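Local structure of D-3-phosphoglycerate dehydrogenase (Sulfolobus tokodaii, 2EKL) at residues 47-52 with 301-306. The protein binds NAD and probably oxidises D-3-phosphoglycerate, a step in amino-acid biosynthesis, as a member of the D-isomer specific 2-hydroxyacid dehydrogenase family. Residues are numbered along the deposited sequence; the frame is centred on the assembly and turned at random.
Sequences YDIIVV and QNLLNA
Leu303 overlaps Ile49 with one methyl and Val51 with the other, two next-but-one neighbours on the same face of strand 49-52. The strand is the middle one of the five-stranded parallel sheet in the smaller of the two alpha/beta domains, the one usually called substrate-binding in this family. Helix 289-309 comes from the far end of the chain and packs on that sheet, and the contact joins this helix layer to the sheet. The backbones stay well apart: Leu303 CA lies 9.2 Å from Ile49 CA, and side chains bridge the gap. All three are buried, and apolar contact alone joins the two segments, with no hydrogen bond between them.

Leu303 CB points toward the strand, and with CG anti to the backbone N (chi1 174°) the branch reaches on in that direction. There it forks. CD1 meets Ile49 and CD2 meets Val51. Ile49 uses its short branch, CG2, for this touch, and the two side chains cross at an angle. Around them, Leu303 also packs on Ile71 of strand 71-74 and on Leu22 of helix 16-24, while Val51 touches Leu18 of that helix. The touch on Ile49 is the closer one, with CG2 of Ile49 4.0 Å from CD1 of Leu303; on the other branch, CG2 of Val51 lies 4.4 Å from CD2 of Leu303.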
loop_
_atom_site.group_PDB
_atom_site.type_symbol
_atom_site.label_atom_id
_atom_site.label_comp_id
_atom_site.label_asym_id
_atom_site.label_seq_id
_atom_site.Cartn_x
_atom_site.Cartn_y
_atom_site.Cartn_z
ATOM N N TYR A 47 9.261 -45.491 3.116
ATOM C CA TYR A 47 8.538 -44.675 2.144
ATOM C C TYR A 47 9.246 -44.305 0.848
ATOM O O TYR A 47 10.457 -44.097 0.816
ATOM C CB TYR A 47 8.058 -43.395 2.833
ATOM C CG TYR A 47 7.155 -43.654 4.017
ATOM C CD1 TYR A 47 5.791 -43.883 3.845
ATOM C CD2 TYR A 47 7.672 -43.702 5.311
ATOM C CE1 TYR A 47 4.960 -44.154 4.934
ATOM C CE2 TYR A 47 6.855 -43.974 6.405
ATOM C CZ TYR A 47 5.505 -44.198 6.210
ATOM O OH TYR A 47 4.703 -44.463 7.294
ATOM N N ASP A 48 8.448 -44.209 -0.211
ATOM C CA ASP A 48 8.914 -43.845 -1.547
ATOM C C ASP A 48 8.796 -42.335 -1.706
ATOM O O ASP A 48 9.532 -41.713 -2.478
ATOM C CB ASP A 48 8.025 -44.490 -2.608
ATOM C CG ASP A 48 7.952 -45.988 -2.474
ATOM O OD1 ASP A 48 8.937 -46.662 -2.846
ATOM O OD2 ASP A 48 6.913 -46.486 -1.992
ATOM N N ILE A 49 7.852 -41.757 -0.971
ATOM C CA ILE A 49 7.584 -40.325 -1.038
ATOM C C ILE A 49 7.422 -39.710 0.350
ATOM O O ILE A 49 6.824 -40.315 1.235
ATOM C CB ILE A 49 6.266 -40.049 -1.806
ATOM C CG1 ILE A 49 6.322 -40.669 -3.204
ATOM C CG2 ILE A 49 6.013 -38.549 -1.885
ATOM C CD1 ILE A 49 4.990 -40.662 -3.934
ATOM N N ILE A 50 7.962 -38.510 0.535
ATOM C CA ILE A 50 7.812 -37.799 1.799
ATOM C C ILE A 50 7.311 -36.405 1.433
ATOM O O ILE A 50 7.796 -35.801 0.477
ATOM C CB ILE A 50 9.152 -37.678 2.579
ATOM C CG1 ILE A 50 8.892 -37.043 3.949
ATOM C CG2 ILE A 50 10.154 -36.841 1.794
ATOM C CD1 ILE A 50 10.130 -36.918 4.819
ATOM N N VAL A 51 6.318 -35.914 2.168
ATOM C CA VAL A 51 5.771 -34.585 1.912
ATOM C C VAL A 51 5.948 -33.777 3.188
ATOM O O VAL A 51 5.506 -34.193 4.256
ATOM C CB VAL A 51 4.274 -34.651 1.544
ATOM C CG1 VAL A 51 3.766 -33.265 1.180
ATOM C CG2 VAL A 51 4.067 -35.611 0.380
ATOM N N VAL A 52 6.602 -32.626 3.075
ATOM C CA VAL A 52 6.855 -31.812 4.255
ATOM C C VAL A 52 6.501 -30.340 4.033
ATOM O O VAL A 52 6.276 -29.918 2.885
ATOM C CB VAL A 52 8.337 -31.932 4.617
ATOM C CG1 VAL A 52 8.729 -33.405 4.712
ATOM C CG2 VAL A 52 9.188 -31.250 3.565
ATOM N N GLN A 301 0.418 -30.958 -8.185
ATOM C CA GLN A 301 0.610 -31.252 -9.599
ATOM C C GLN A 301 2.046 -31.651 -9.928
ATOM O O GLN A 301 2.273 -32.559 -10.735
ATOM C CB GLN A 301 0.193 -30.062 -10.462
ATOM C CG GLN A 301 0.122 -30.415 -11.942
ATOM C CD GLN A 301 -0.688 -31.682 -12.191
ATOM O OE1 GLN A 301 -1.882 -31.739 -11.892
ATOM N NE2 GLN A 301 -0.034 -32.708 -12.733
ATOM N N ASN A 302 3.018 -30.983 -9.315
ATOM C CA ASN A 302 4.413 -31.321 -9.571
ATOM C C ASN A 302 4.740 -32.698 -9.004
ATOM O O ASN A 302 5.551 -33.436 -9.568
ATOM C CB ASN A 302 5.353 -30.262 -8.980
ATOM C CG ASN A 302 5.335 -28.967 -9.774
ATOM O OD1 ASN A 302 5.007 -28.967 -10.961
ATOM N ND2 ASN A 302 5.704 -27.863 -9.131
ATOM N N LEU A 303 4.101 -33.045 -7.890
ATOM C CA LEU A 303 4.317 -34.350 -7.279
ATOM C C LEU A 303 3.763 -35.433 -8.197
ATOM O O LEU A 303 4.400 -36.468 -8.407
ATOM C CB LEU A 303 3.626 -34.425 -5.915
ATOM C CG LEU A 303 3.640 -35.791 -5.223
ATOM C CD1 LEU A 303 5.071 -36.288 -5.098
ATOM C CD2 LEU A 303 2.980 -35.677 -3.850
ATOM N N LEU A 304 2.578 -35.190 -8.748
ATOM C CA LEU A 304 1.952 -36.156 -9.647
ATOM C C LEU A 304 2.783 -36.363 -10.910
ATOM O O LEU A 304 2.930 -37.491 -11.384
ATOM C CB LEU A 304 0.544 -35.698 -10.036
ATOM C CG LEU A 304 -0.544 -35.763 -8.959
ATOM C CD1 LEU A 304 -1.860 -35.300 -9.544
ATOM C CD2 LEU A 304 -0.672 -37.183 -8.436
ATOM N N ASN A 305 3.325 -35.277 -11.455
ATOM C CA ASN A 305 4.140 -35.383 -12.661
ATOM C C ASN A 305 5.383 -36.225 -12.388
ATOM O O ASN A 305 5.766 -37.064 -13.210
ATOM C CB ASN A 305 4.558 -34.000 -13.160
ATOM C CG ASN A 305 5.285 -34.062 -14.494
ATOM O OD1 ASN A 305 4.725 -34.505 -15.500
ATOM N ND2 ASN A 305 6.540 -33.626 -14.508
ATOM N N ALA A 306 6.010 -35.995 -11.237
ATOM C CA ALA A 306 7.201 -36.745 -10.846
ATOM C C ALA A 306 6.854 -38.222 -10.668
ATOM O O ALA A 306 7.642 -39.105 -11.016
ATOM C CB ALA A 306 7.772 -36.185 -9.554
#